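Local coordinates for carbonic anhydrase (Neosartorya fumigata, PDB 7COI) that catalyses the reversible hydration of carbon dioxide to hydrogencarbonate, using one zinc ion in each subunit, at the interface of chains A and B and the interface of chains A and C. Sequence-based numbering; all coordinates share one arbitrary frame. Chains: chain A/B/C, Carbonic anhydrase.

Contact 1: the interface of chains A and B. Residues chain A 233, 237, 275, 278-279, 281, 283; chain B 205, 208.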
# COMPACT_ATOMS: atom_id res chain seq x y z
N LYS A 233 -11.74 -10.78 -12.07
CA LYS A 233 -10.50 -11.49 -12.46
C LYS A 233 -9.49 -11.32 -11.33
O LYS A 233 -8.97 -12.33 -10.86
CB LYS A 233 -10.03 -11.00 -13.83
CG LYS A 233 -8.69 -11.57 -14.28
CD LYS A 233 -8.38 -11.22 -15.72
CE LYS A 233 -7.06 -11.80 -16.17
NZ LYS A 233 -6.76 -11.40 -17.56
N GLN A 237 -7.68 -14.17 -8.74
CA GLN A 237 -6.20 -14.31 -8.71
C GLN A 237 -5.71 -14.25 -7.27
O GLN A 237 -4.75 -13.53 -6.98
CB GLN A 237 -5.54 -13.27 -9.60
CG GLN A 237 -5.83 -13.51 -11.07
CD GLN A 237 -5.25 -12.46 -11.99
OE1 GLN A 237 -5.21 -11.28 -11.65
NE2 GLN A 237 -4.82 -12.87 -13.17
N ALA A 275 -9.68 -20.47 -18.75
CA ALA A 275 -9.16 -19.30 -17.99
C ALA A 275 -8.94 -19.70 -16.54
O ALA A 275 -7.86 -19.44 -16.04
CB ALA A 275 -10.10 -18.11 -18.11
N ALA A 278 -5.91 -22.22 -15.93
CA ALA A 278 -4.60 -21.51 -15.95
C ALA A 278 -4.43 -20.72 -14.63
O ALA A 278 -3.30 -20.68 -14.08
CB ALA A 278 -4.52 -20.61 -17.16
N ARG A 279 -5.52 -20.12 -14.15
CA ARG A 279 -5.48 -19.28 -12.92
C ARG A 279 -5.18 -20.17 -11.72
O ARG A 279 -4.34 -19.84 -10.90
CB ARG A 279 -6.79 -18.52 -12.75
CG ARG A 279 -6.73 -17.44 -11.68
CD ARG A 279 -7.76 -16.35 -11.88
NE ARG A 279 -7.65 -15.82 -13.22
CZ ARG A 279 -8.67 -15.46 -14.00
NH1 ARG A 279 -9.91 -15.44 -13.56
NH2 ARG A 279 -8.43 -15.07 -15.24
N THR A 281 -3.60 -23.08 -11.69
CA THR A 281 -2.19 -23.52 -11.83
C THR A 281 -1.27 -22.39 -11.35
O THR A 281 -0.29 -22.68 -10.66
CB THR A 281 -1.87 -23.86 -13.28
OG1 THR A 281 -2.79 -24.89 -13.66
CG2 THR A 281 -0.42 -24.25 -13.48
N PHE A 283 -1.95 -19.58 -9.44
CA PHE A 283 -2.23 -18.85 -8.18
C PHE A 283 -2.46 -19.74 -6.96
O PHE A 283 -2.24 -19.19 -5.83
CB PHE A 283 -3.41 -17.90 -8.38
CG PHE A 283 -3.01 -16.64 -9.10
CD1 PHE A 283 -2.47 -15.56 -8.42
CD2 PHE A 283 -3.16 -16.55 -10.48
CE1 PHE A 283 -2.10 -14.42 -9.11
CE2 PHE A 283 -2.77 -15.42 -11.17
CZ PHE A 283 -2.23 -14.36 -10.49
N GLU B 205 0.32 -16.69 -15.46
CA GLU B 205 -1.02 -17.04 -16.01
C GLU B 205 -1.10 -16.63 -17.47
O GLU B 205 -1.55 -17.46 -18.28
CB GLU B 205 -2.17 -16.39 -15.23
CG GLU B 205 -3.53 -16.80 -15.78
CD GLU B 205 -4.72 -16.07 -15.18
OE1 GLU B 205 -5.59 -15.64 -15.96
OE2 GLU B 205 -4.79 -15.96 -13.94
N LEU B 208 1.26 -18.91 -19.62
CA LEU B 208 1.38 -20.24 -18.95
C LEU B 208 1.84 -21.29 -19.96
O LEU B 208 2.78 -22.05 -19.62
CB LEU B 208 0.08 -20.66 -18.29
CG LEU B 208 0.20 -21.90 -17.43
CD1 LEU B 208 1.24 -21.75 -16.32
CD2 LEU B 208 -1.15 -22.29 -16.84

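Contact 2: the interface of chains A and C. Residues chain A 113-114, 132, 169, 171; chain C 79-81, 84.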
# COMPACT_ATOMS: atom_id res chain seq x y z
N GLU A 113 -23.73 -14.29 4.41
CA GLU A 113 -23.41 -15.21 3.29
C GLU A 113 -22.86 -14.44 2.10
O GLU A 113 -22.50 -15.09 1.08
CB GLU A 113 -24.70 -15.95 2.91
CG GLU A 113 -25.30 -16.72 4.06
CD GLU A 113 -26.27 -17.83 3.66
OE1 GLU A 113 -26.33 -18.23 2.45
OE2 GLU A 113 -26.96 -18.31 4.57
N ILE A 114 -22.85 -13.10 2.18
CA ILE A 114 -22.48 -12.20 1.06
C ILE A 114 -21.35 -11.28 1.51
O ILE A 114 -21.48 -10.64 2.59
CB ILE A 114 -23.68 -11.39 0.54
CG1 ILE A 114 -24.82 -12.32 0.05
CG2 ILE A 114 -23.23 -10.44 -0.57
CD1 ILE A 114 -26.10 -11.63 -0.27
N LEU A 132 -32.07 -5.72 2.69
CA LEU A 132 -31.55 -6.68 3.68
C LEU A 132 -31.43 -5.99 5.04
O LEU A 132 -31.84 -4.81 5.19
CB LEU A 132 -30.24 -7.31 3.19
CG LEU A 132 -30.37 -8.21 1.97
CD1 LEU A 132 -29.01 -8.72 1.50
CD2 LEU A 132 -31.30 -9.39 2.26
N HIS A 169 -21.01 -16.03 -1.37
CA HIS A 169 -21.07 -15.15 -2.56
C HIS A 169 -20.14 -13.96 -2.35
O HIS A 169 -20.17 -13.38 -1.24
CB HIS A 169 -22.48 -14.62 -2.79
CG HIS A 169 -23.48 -15.71 -2.96
ND1 HIS A 169 -23.67 -16.31 -4.18
CD2 HIS A 169 -24.30 -16.32 -2.07
CE1 HIS A 169 -24.60 -17.24 -4.06
NE2 HIS A 169 -24.99 -17.28 -2.77
N VAL A 171 -19.75 -10.34 -4.32
CA VAL A 171 -20.37 -9.47 -5.31
C VAL A 171 -19.47 -8.25 -5.48
O VAL A 171 -19.16 -7.61 -4.47
CB VAL A 171 -21.78 -9.06 -4.84
CG1 VAL A 171 -22.42 -8.09 -5.80
CG2 VAL A 171 -22.66 -10.26 -4.57
N ASP C 79 -30.60 -19.61 -1.90
CA ASP C 79 -29.58 -18.80 -2.59
C ASP C 79 -29.78 -17.33 -2.18
O ASP C 79 -30.70 -16.67 -2.72
CB ASP C 79 -29.63 -19.00 -4.11
CG ASP C 79 -28.58 -18.21 -4.88
OD1 ASP C 79 -28.12 -17.16 -4.37
OD2 ASP C 79 -28.27 -18.61 -6.01
N LYS C 80 -28.93 -16.83 -1.27
CA LYS C 80 -29.04 -15.45 -0.71
C LYS C 80 -28.77 -14.41 -1.80
O LYS C 80 -29.30 -13.29 -1.70
CB LYS C 80 -28.06 -15.26 0.45
CG LYS C 80 -28.48 -15.96 1.72
CD LYS C 80 -29.82 -15.52 2.21
CE LYS C 80 -30.14 -16.01 3.61
NZ LYS C 80 -30.68 -17.38 3.52
N PHE C 81 -27.93 -14.73 -2.79
CA PHE C 81 -27.65 -13.80 -3.90
C PHE C 81 -28.92 -13.60 -4.74
O PHE C 81 -29.31 -12.43 -4.96
CB PHE C 81 -26.47 -14.29 -4.74
CG PHE C 81 -26.22 -13.44 -5.95
CD1 PHE C 81 -25.72 -12.15 -5.82
CD2 PHE C 81 -26.56 -13.90 -7.21
CE1 PHE C 81 -25.50 -11.37 -6.95
CE2 PHE C 81 -26.34 -13.12 -8.33
CZ PHE C 81 -25.82 -11.85 -8.20
N ALA C 84 -31.45 -11.69 -2.81
CA ALA C 84 -31.08 -10.25 -2.66
C ALA C 84 -31.46 -9.50 -3.92
O ALA C 84 -31.94 -8.37 -3.80
CB ALA C 84 -29.61 -10.11 -2.33
O HOH W 1 -26.54 -18.22 -0.13

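Contact 3: the interface of chains A and C. Residues chain A 123, 177, 259-260; chain C 103-104, 106-107, 109-110.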
# COMPACT_ATOMS: atom_id res chain seq x y z
N ARG A 123 -24.86 7.01 -2.92
CA ARG A 123 -26.11 6.49 -3.51
C ARG A 123 -26.12 4.96 -3.53
O ARG A 123 -27.17 4.44 -3.95
CB ARG A 123 -26.31 7.09 -4.90
CG ARG A 123 -26.39 8.61 -4.85
CD ARG A 123 -26.28 9.24 -6.24
NE ARG A 123 -24.97 9.06 -6.82
CZ ARG A 123 -24.54 9.65 -7.94
NH1 ARG A 123 -25.37 10.42 -8.66
NH2 ARG A 123 -23.31 9.43 -8.38
N LYS A 177 -22.93 6.67 -13.32
CA LYS A 177 -22.56 8.02 -12.81
C LYS A 177 -21.45 7.92 -11.75
O LYS A 177 -21.50 8.67 -10.78
CB LYS A 177 -23.79 8.71 -12.24
CG LYS A 177 -25.02 8.69 -13.16
CD LYS A 177 -24.83 9.55 -14.37
CE LYS A 177 -24.95 11.03 -14.05
NZ LYS A 177 -23.92 11.87 -14.72
N VAL A 259 -28.12 4.28 -10.45
CA VAL A 259 -28.43 5.24 -9.34
C VAL A 259 -29.75 5.95 -9.63
O VAL A 259 -30.32 6.51 -8.68
CB VAL A 259 -27.29 6.23 -9.10
CG1 VAL A 259 -26.02 5.50 -8.69
CG2 VAL A 259 -27.05 7.11 -10.32
N GLY A 260 -30.20 5.97 -10.89
CA GLY A 260 -31.44 6.66 -11.31
C GLY A 260 -32.70 5.84 -11.10
O GLY A 260 -33.76 6.45 -10.94
N LEU C 103 -34.86 9.06 -6.22
CA LEU C 103 -33.86 8.43 -7.13
C LEU C 103 -33.58 9.33 -8.32
O LEU C 103 -32.40 9.56 -8.63
CB LEU C 103 -34.30 7.01 -7.52
CG LEU C 103 -34.32 6.01 -6.37
CD1 LEU C 103 -34.87 4.66 -6.81
CD2 LEU C 103 -32.95 5.83 -5.74
N PRO C 104 -34.59 9.93 -9.01
CA PRO C 104 -34.29 10.85 -10.10
C PRO C 104 -33.43 12.05 -9.66
O PRO C 104 -32.58 12.44 -10.42
CB PRO C 104 -35.68 11.33 -10.57
CG PRO C 104 -36.63 10.21 -10.13
CD PRO C 104 -36.04 9.69 -8.84
N LEU C 106 -31.23 12.05 -7.07
CA LEU C 106 -29.89 11.46 -6.79
C LEU C 106 -29.14 11.18 -8.09
O LEU C 106 -27.90 11.40 -8.08
CB LEU C 106 -30.01 10.17 -5.97
CG LEU C 106 -30.57 10.33 -4.57
CD1 LEU C 106 -30.65 8.97 -3.89
CD2 LEU C 106 -29.76 11.31 -3.75
N ALA C 107 -29.83 10.79 -9.16
CA ALA C 107 -29.19 10.51 -10.46
C ALA C 107 -28.51 11.77 -11.01
O ALA C 107 -27.57 11.65 -11.81
CB ALA C 107 -30.20 9.98 -11.44
N GLY C 109 -26.88 14.04 -9.21
CA GLY C 109 -25.63 14.28 -8.47
C GLY C 109 -25.79 13.96 -7.01
O GLY C 109 -26.85 14.27 -6.47
N GLN C 110 -24.76 13.39 -6.38
CA GLN C 110 -24.81 13.17 -4.91
C GLN C 110 -24.29 14.41 -4.19
O GLN C 110 -23.35 15.06 -4.70
CB GLN C 110 -23.97 11.94 -4.56
CG GLN C 110 -22.48 12.14 -4.76
CD GLN C 110 -21.67 10.93 -4.34
OE1 GLN C 110 -21.95 10.33 -3.31
NE2 GLN C 110 -20.68 10.55 -5.14

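Contact 4: the interface of chains A and C. Residues chain A 128-130, 257, 261-264; chain C 84, 87-88, 91-92, 103, 134.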
# COMPACT_ATOMS: atom_id res chain seq x y z
N THR A 128 -29.33 -1.32 2.30
CA THR A 128 -30.58 -0.65 1.92
C THR A 128 -31.02 -1.10 0.51
O THR A 128 -32.22 -1.50 0.35
CB THR A 128 -30.39 0.87 1.95
OG1 THR A 128 -30.06 1.30 3.27
CG2 THR A 128 -31.61 1.59 1.46
N ILE A 129 -30.14 -1.03 -0.48
CA ILE A 129 -30.60 -1.24 -1.89
C ILE A 129 -30.91 -2.73 -2.10
O ILE A 129 -31.64 -3.04 -3.07
CB ILE A 129 -29.60 -0.68 -2.93
CG1 ILE A 129 -28.32 -1.50 -2.99
CG2 ILE A 129 -29.35 0.80 -2.66
CD1 ILE A 129 -27.28 -0.93 -3.96
N LEU A 130 -30.40 -3.62 -1.27
CA LEU A 130 -30.68 -5.08 -1.36
C LEU A 130 -31.93 -5.48 -0.55
O LEU A 130 -32.26 -6.67 -0.56
CB LEU A 130 -29.45 -5.86 -0.88
CG LEU A 130 -28.23 -5.79 -1.79
CD1 LEU A 130 -27.06 -6.48 -1.15
CD2 LEU A 130 -28.51 -6.36 -3.18
N TYR A 257 -25.22 -1.08 -10.55
CA TYR A 257 -26.31 -0.39 -9.84
C TYR A 257 -26.65 0.86 -10.63
O TYR A 257 -25.76 1.67 -10.86
CB TYR A 257 -25.92 -0.03 -8.41
CG TYR A 257 -27.00 0.69 -7.66
CD1 TYR A 257 -28.22 0.06 -7.43
CD2 TYR A 257 -26.87 2.03 -7.28
CE1 TYR A 257 -29.23 0.72 -6.75
CE2 TYR A 257 -27.88 2.69 -6.61
CZ TYR A 257 -29.07 2.02 -6.34
OH TYR A 257 -30.10 2.66 -5.69
N SER A 261 -32.61 4.50 -11.06
CA SER A 261 -33.78 3.59 -10.99
C SER A 261 -33.78 2.77 -9.69
O SER A 261 -34.84 2.32 -9.28
CB SER A 261 -33.75 2.70 -12.20
OG SER A 261 -32.75 1.71 -12.07
N GLY A 262 -32.63 2.55 -9.05
CA GLY A 262 -32.52 1.69 -7.87
C GLY A 262 -32.33 0.23 -8.21
O GLY A 262 -32.27 -0.61 -7.27
N PHE A 263 -32.32 -0.13 -9.50
CA PHE A 263 -32.17 -1.54 -9.92
C PHE A 263 -30.69 -1.91 -10.12
O PHE A 263 -29.93 -1.24 -10.83
CB PHE A 263 -32.92 -1.81 -11.23
CG PHE A 263 -34.41 -1.83 -11.04
CD1 PHE A 263 -35.04 -3.01 -10.69
CD2 PHE A 263 -35.16 -0.66 -11.04
CE1 PHE A 263 -36.42 -3.06 -10.52
CE2 PHE A 263 -36.54 -0.70 -10.82
CZ PHE A 263 -37.16 -1.90 -10.54
N LEU A 264 -30.37 -3.08 -9.62
CA LEU A 264 -29.14 -3.86 -9.93
C LEU A 264 -29.37 -4.67 -11.21
O LEU A 264 -30.48 -5.28 -11.33
CB LEU A 264 -28.83 -4.77 -8.76
CG LEU A 264 -28.41 -4.05 -7.48
CD1 LEU A 264 -28.50 -5.01 -6.30
CD2 LEU A 264 -27.00 -3.49 -7.63
N ALA C 84 -31.45 -11.69 -2.81
CA ALA C 84 -31.08 -10.25 -2.66
C ALA C 84 -31.46 -9.50 -3.92
O ALA C 84 -31.94 -8.37 -3.80
CB ALA C 84 -29.61 -10.11 -2.33
N LYS C 87 -35.18 -8.92 -3.73
CA LYS C 87 -35.46 -7.89 -2.68
C LYS C 87 -35.05 -6.51 -3.21
O LYS C 87 -35.79 -5.55 -2.93
CB LYS C 87 -34.76 -8.22 -1.38
CG LYS C 87 -35.45 -9.34 -0.62
CD LYS C 87 -34.73 -9.79 0.61
CE LYS C 87 -35.57 -10.78 1.38
NZ LYS C 87 -34.85 -11.37 2.53
N ASN C 88 -33.96 -6.42 -3.98
CA ASN C 88 -33.55 -5.14 -4.61
C ASN C 88 -34.69 -4.62 -5.50
O ASN C 88 -34.99 -3.41 -5.47
CB ASN C 88 -32.25 -5.28 -5.41
CG ASN C 88 -32.02 -4.10 -6.32
OD1 ASN C 88 -31.83 -2.95 -5.86
ND2 ASN C 88 -32.07 -4.38 -7.60
N TRP C 91 -37.49 -3.37 -3.43
CA TRP C 91 -37.07 -2.12 -2.76
C TRP C 91 -37.14 -0.95 -3.74
O TRP C 91 -37.68 0.11 -3.35
CB TRP C 91 -35.66 -2.28 -2.14
CG TRP C 91 -35.14 -0.96 -1.67
CD1 TRP C 91 -35.40 -0.34 -0.49
CD2 TRP C 91 -34.30 -0.07 -2.42
NE1 TRP C 91 -34.81 0.89 -0.47
CE2 TRP C 91 -34.13 1.09 -1.63
CE3 TRP C 91 -33.67 -0.14 -3.66
CZ2 TRP C 91 -33.34 2.16 -2.05
CZ3 TRP C 91 -32.95 0.94 -4.10
CH2 TRP C 91 -32.78 2.06 -3.30
N ALA C 92 -36.62 -1.10 -4.96
CA ALA C 92 -36.56 -0.01 -5.95
C ALA C 92 -38.00 0.37 -6.33
O ALA C 92 -38.29 1.59 -6.45
CB ALA C 92 -35.74 -0.43 -7.15
N LEU C 103 -34.86 9.06 -6.22
CA LEU C 103 -33.86 8.43 -7.13
C LEU C 103 -33.58 9.33 -8.32
O LEU C 103 -32.40 9.56 -8.63
CB LEU C 103 -34.30 7.01 -7.52
CG LEU C 103 -34.32 6.01 -6.37
CD1 LEU C 103 -34.87 4.66 -6.81
CD2 LEU C 103 -32.95 5.83 -5.74
N PRO C 134 -30.29 6.58 0.82
CA PRO C 134 -29.27 6.72 -0.22
C PRO C 134 -29.03 8.20 -0.51
O PRO C 134 -29.99 8.99 -0.46
CB PRO C 134 -29.91 5.99 -1.43
CG PRO C 134 -30.85 5.02 -0.82
CD PRO C 134 -31.41 5.72 0.40
O HOH W 2 -32.00 -6.64 -9.16
O HOH W 3 -37.52 2.52 -8.88

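Contact 1: the interface of chains A and B
B:Leu208 sets the apolar centre of this helix-to-helix patch, pressing one branch onto helix 273-283 of chain A. Its CD2 methyl lies 3.7 Å from A:Ala278 CA and also touches CB of that alanine, while the CB and CG2 of A:Thr281, one turn along, flank the same methyl obliquely. Next to it, B:Glu205 at the end of helix 193-206 reaches out fully extended, with CG anti to the backbone N (chi1 -178°), so that its stem passes A:Ala278 and the carboxylate enters chain A. There A:Arg279, bent at chi3, takes it side-on. A:Arg279 NE donates to B:Glu205 OE2 at 3.0 Å, forming the salt bridge, and A:Arg279 NH2 donates to the syn lone pair of B:Glu205 OE1, also at 3.0 Å. The guanidinium and carboxylate are turned 31° apart, which puts NE above the carboxylate plane. A:Lys233 CG lies against one guanidinium face, backing the arginine. The A:Phe283 ring stands nearly upright to the carboxylate, CE2 toward OE2. A:Lys233 NZ, 4.7 Å from B:Glu205 OE1, would, if charged, help keep the glutamate ionised. B:Glu205 OE2 accepts a second bond from above the carboxylate, nearly straight, from the side-chain amide A:Gln237 NE2 at 3.2 Å.

Contact 2: the interface of chains A and C
C:Phe81 lays its CB methylene over the centre of the A:His169 imidazole, a CH-pi contact 3.6 Å from the ring centroid. With CG anti to the backbone N (chi1 175°), the phenyl ring swings past the histidine, and its CD1-CE1 side meets the A:Val171 CG2 methyl. The carboxylate of C:Asp79 is turned nearly parallel to the imidazole, its OD1 3.5 Å from A:His169 NE2, too long to count as a bond. Alongside, C:Lys80 crosses A:Glu113 obliquely, CG packed on the glutamate's carboxylate carbon. Bends at chi2 and chi4 fold the lysine back, yet C:Lys80 NZ remains 4.0 Å from A:Glu113 OE2, a loose salt bridge.

Within this patch no N or O pair is close enough for a direct hydrogen bond, and a water bridges the two sides. It lies in the plane of the imidazole at its edge, 3.2 Å from A:His169 NE2. A:Glu113 OE1 holds it at 2.6 Å, and the backbone N of C:Lys80, at the start of the helix, lies 3.0 Å from this water. Water and carboxylate thus gather at the helix's amino end, where its dipole would suit a negative group. A:Ile114 CD1 and A:Leu132 CD1 supply apolar backing toward C:Lys80 and C:Ala84.

In the fold, the amino-terminal arm helix 80-98 of chain C starts here, laid against the beginnings of strands 114-119 and 169-175 of chain A.

Contact 3: the interface of chains A and C
The hydrogen bond of this patch comes from A:Arg123, whose NH1 donates to the backbone carbonyl O of C:Leu106 at 2.8 Å. The acceptor lies in the guanidinium plane, but NH1 approaches from above the carbonyl plane, 25° out of it, so the bond is not aimed along a lone pair. A bend at chi3 (-68°) turns the guanidinium toward the carbonyl. Behind it, NH2 makes a weak bond to the backbone O of A:Lys177, next to the zinc ligand A:Cys178.

The guanidinium is sandwiched: the backbone N of C:Gln110 lies over one face, toward its rim, and A:Val259 CG2 over the other. The C:Gln110 side chain crosses the arginine at about a right angle.

Apolar contacts surround this. A:Arg123 runs antiparallel past C:Leu106, its CD 3.9 Å from CB of the leucine. C:Ala107 points its methyl at the backbone of A:Gly260, CB to CA 3.5 Å, and its CA meets A:Val259 CG2. Beside them, C:Leu103 sets its CB carbon against a polar atom, the carbonyl O of A:Gly260.

A:Arg123 closes the CxDxR motif that begins with the zinc ligand A:Cys119 and contains A:Asp121, its partner in the catalytic Asp-Arg dyad of beta-class enzymes. By bonding and packing against this arginine, helix 102-108 of chain C and the residues after it probably help shape the neighbouring subunit's active site.

Contact 4: the interface of chains A and C
Helix 80-98 of chain C is the amino-terminal arm, which in this beta-class carbonic anhydrase reaches over the neighbouring subunit, and here its middle turns lie on chain A. Contacts to ring faces centre on C:Trp91, with CG anti to the backbone N (chi1 170°). A:Ile129 CA rides over the six-membered ring, 3.8 Å from its centroid, and the backbone O of A:Thr128 lies above the same face. The tip of the indole, CH2, meets A:Ile129 CG2 and the phenol oxygen of A:Tyr257, while A:Gly262 O lies in the ring plane at its edge. C:Ala92 sets its CB over the A:Phe263 ring, 3.9 Å from the centroid.

Among apolar contacts, A:Leu264 CD1 packs on the amide carbon of C:Asn88, and C:Leu103 CD1 touches A:Gly262 CA.

Polar contacts gather on C:Asn88. As modelled, OD1 faces the carbonyl O of A:Ile129 and that of A:Gly262, each at 2.8 Å, a clash of acceptors, and ND2 lies 2.9 Å from the backbone N of A:Leu264. Exchanging O and N of the amide would turn these contacts into hydrogen bonds, so it is probably flipped. One water links this amide to A:Leu264 O; another joins A:Ser261 O to C:Ala92 O, each 2.7 Å away. A:Ser261 OG accepts from A:Phe263 N at 3.2 Å.

Contacts 2, 3 and 4 lie along one face between chains A and C, linked by shared residues. The C-alpha centre of contact 4 is about 14 Å from that of contact 2 and about 12 Å from that of contact 3. C:Ala84 on helix 80-98 joins contacts 2 and 4, and C:Leu103 on helix 102-108 joins contacts 3 and 4; contacts 2 and 3 lie about 24 Å apart. Contact 1 stands 26 to 37 Å from these centres and uses carboxy-terminal helix 273-283 toward chain B. Chain A thus meets two neighbours through separate surfaces, consistent with a tetramer built as a pair of arm-exchanged dimers.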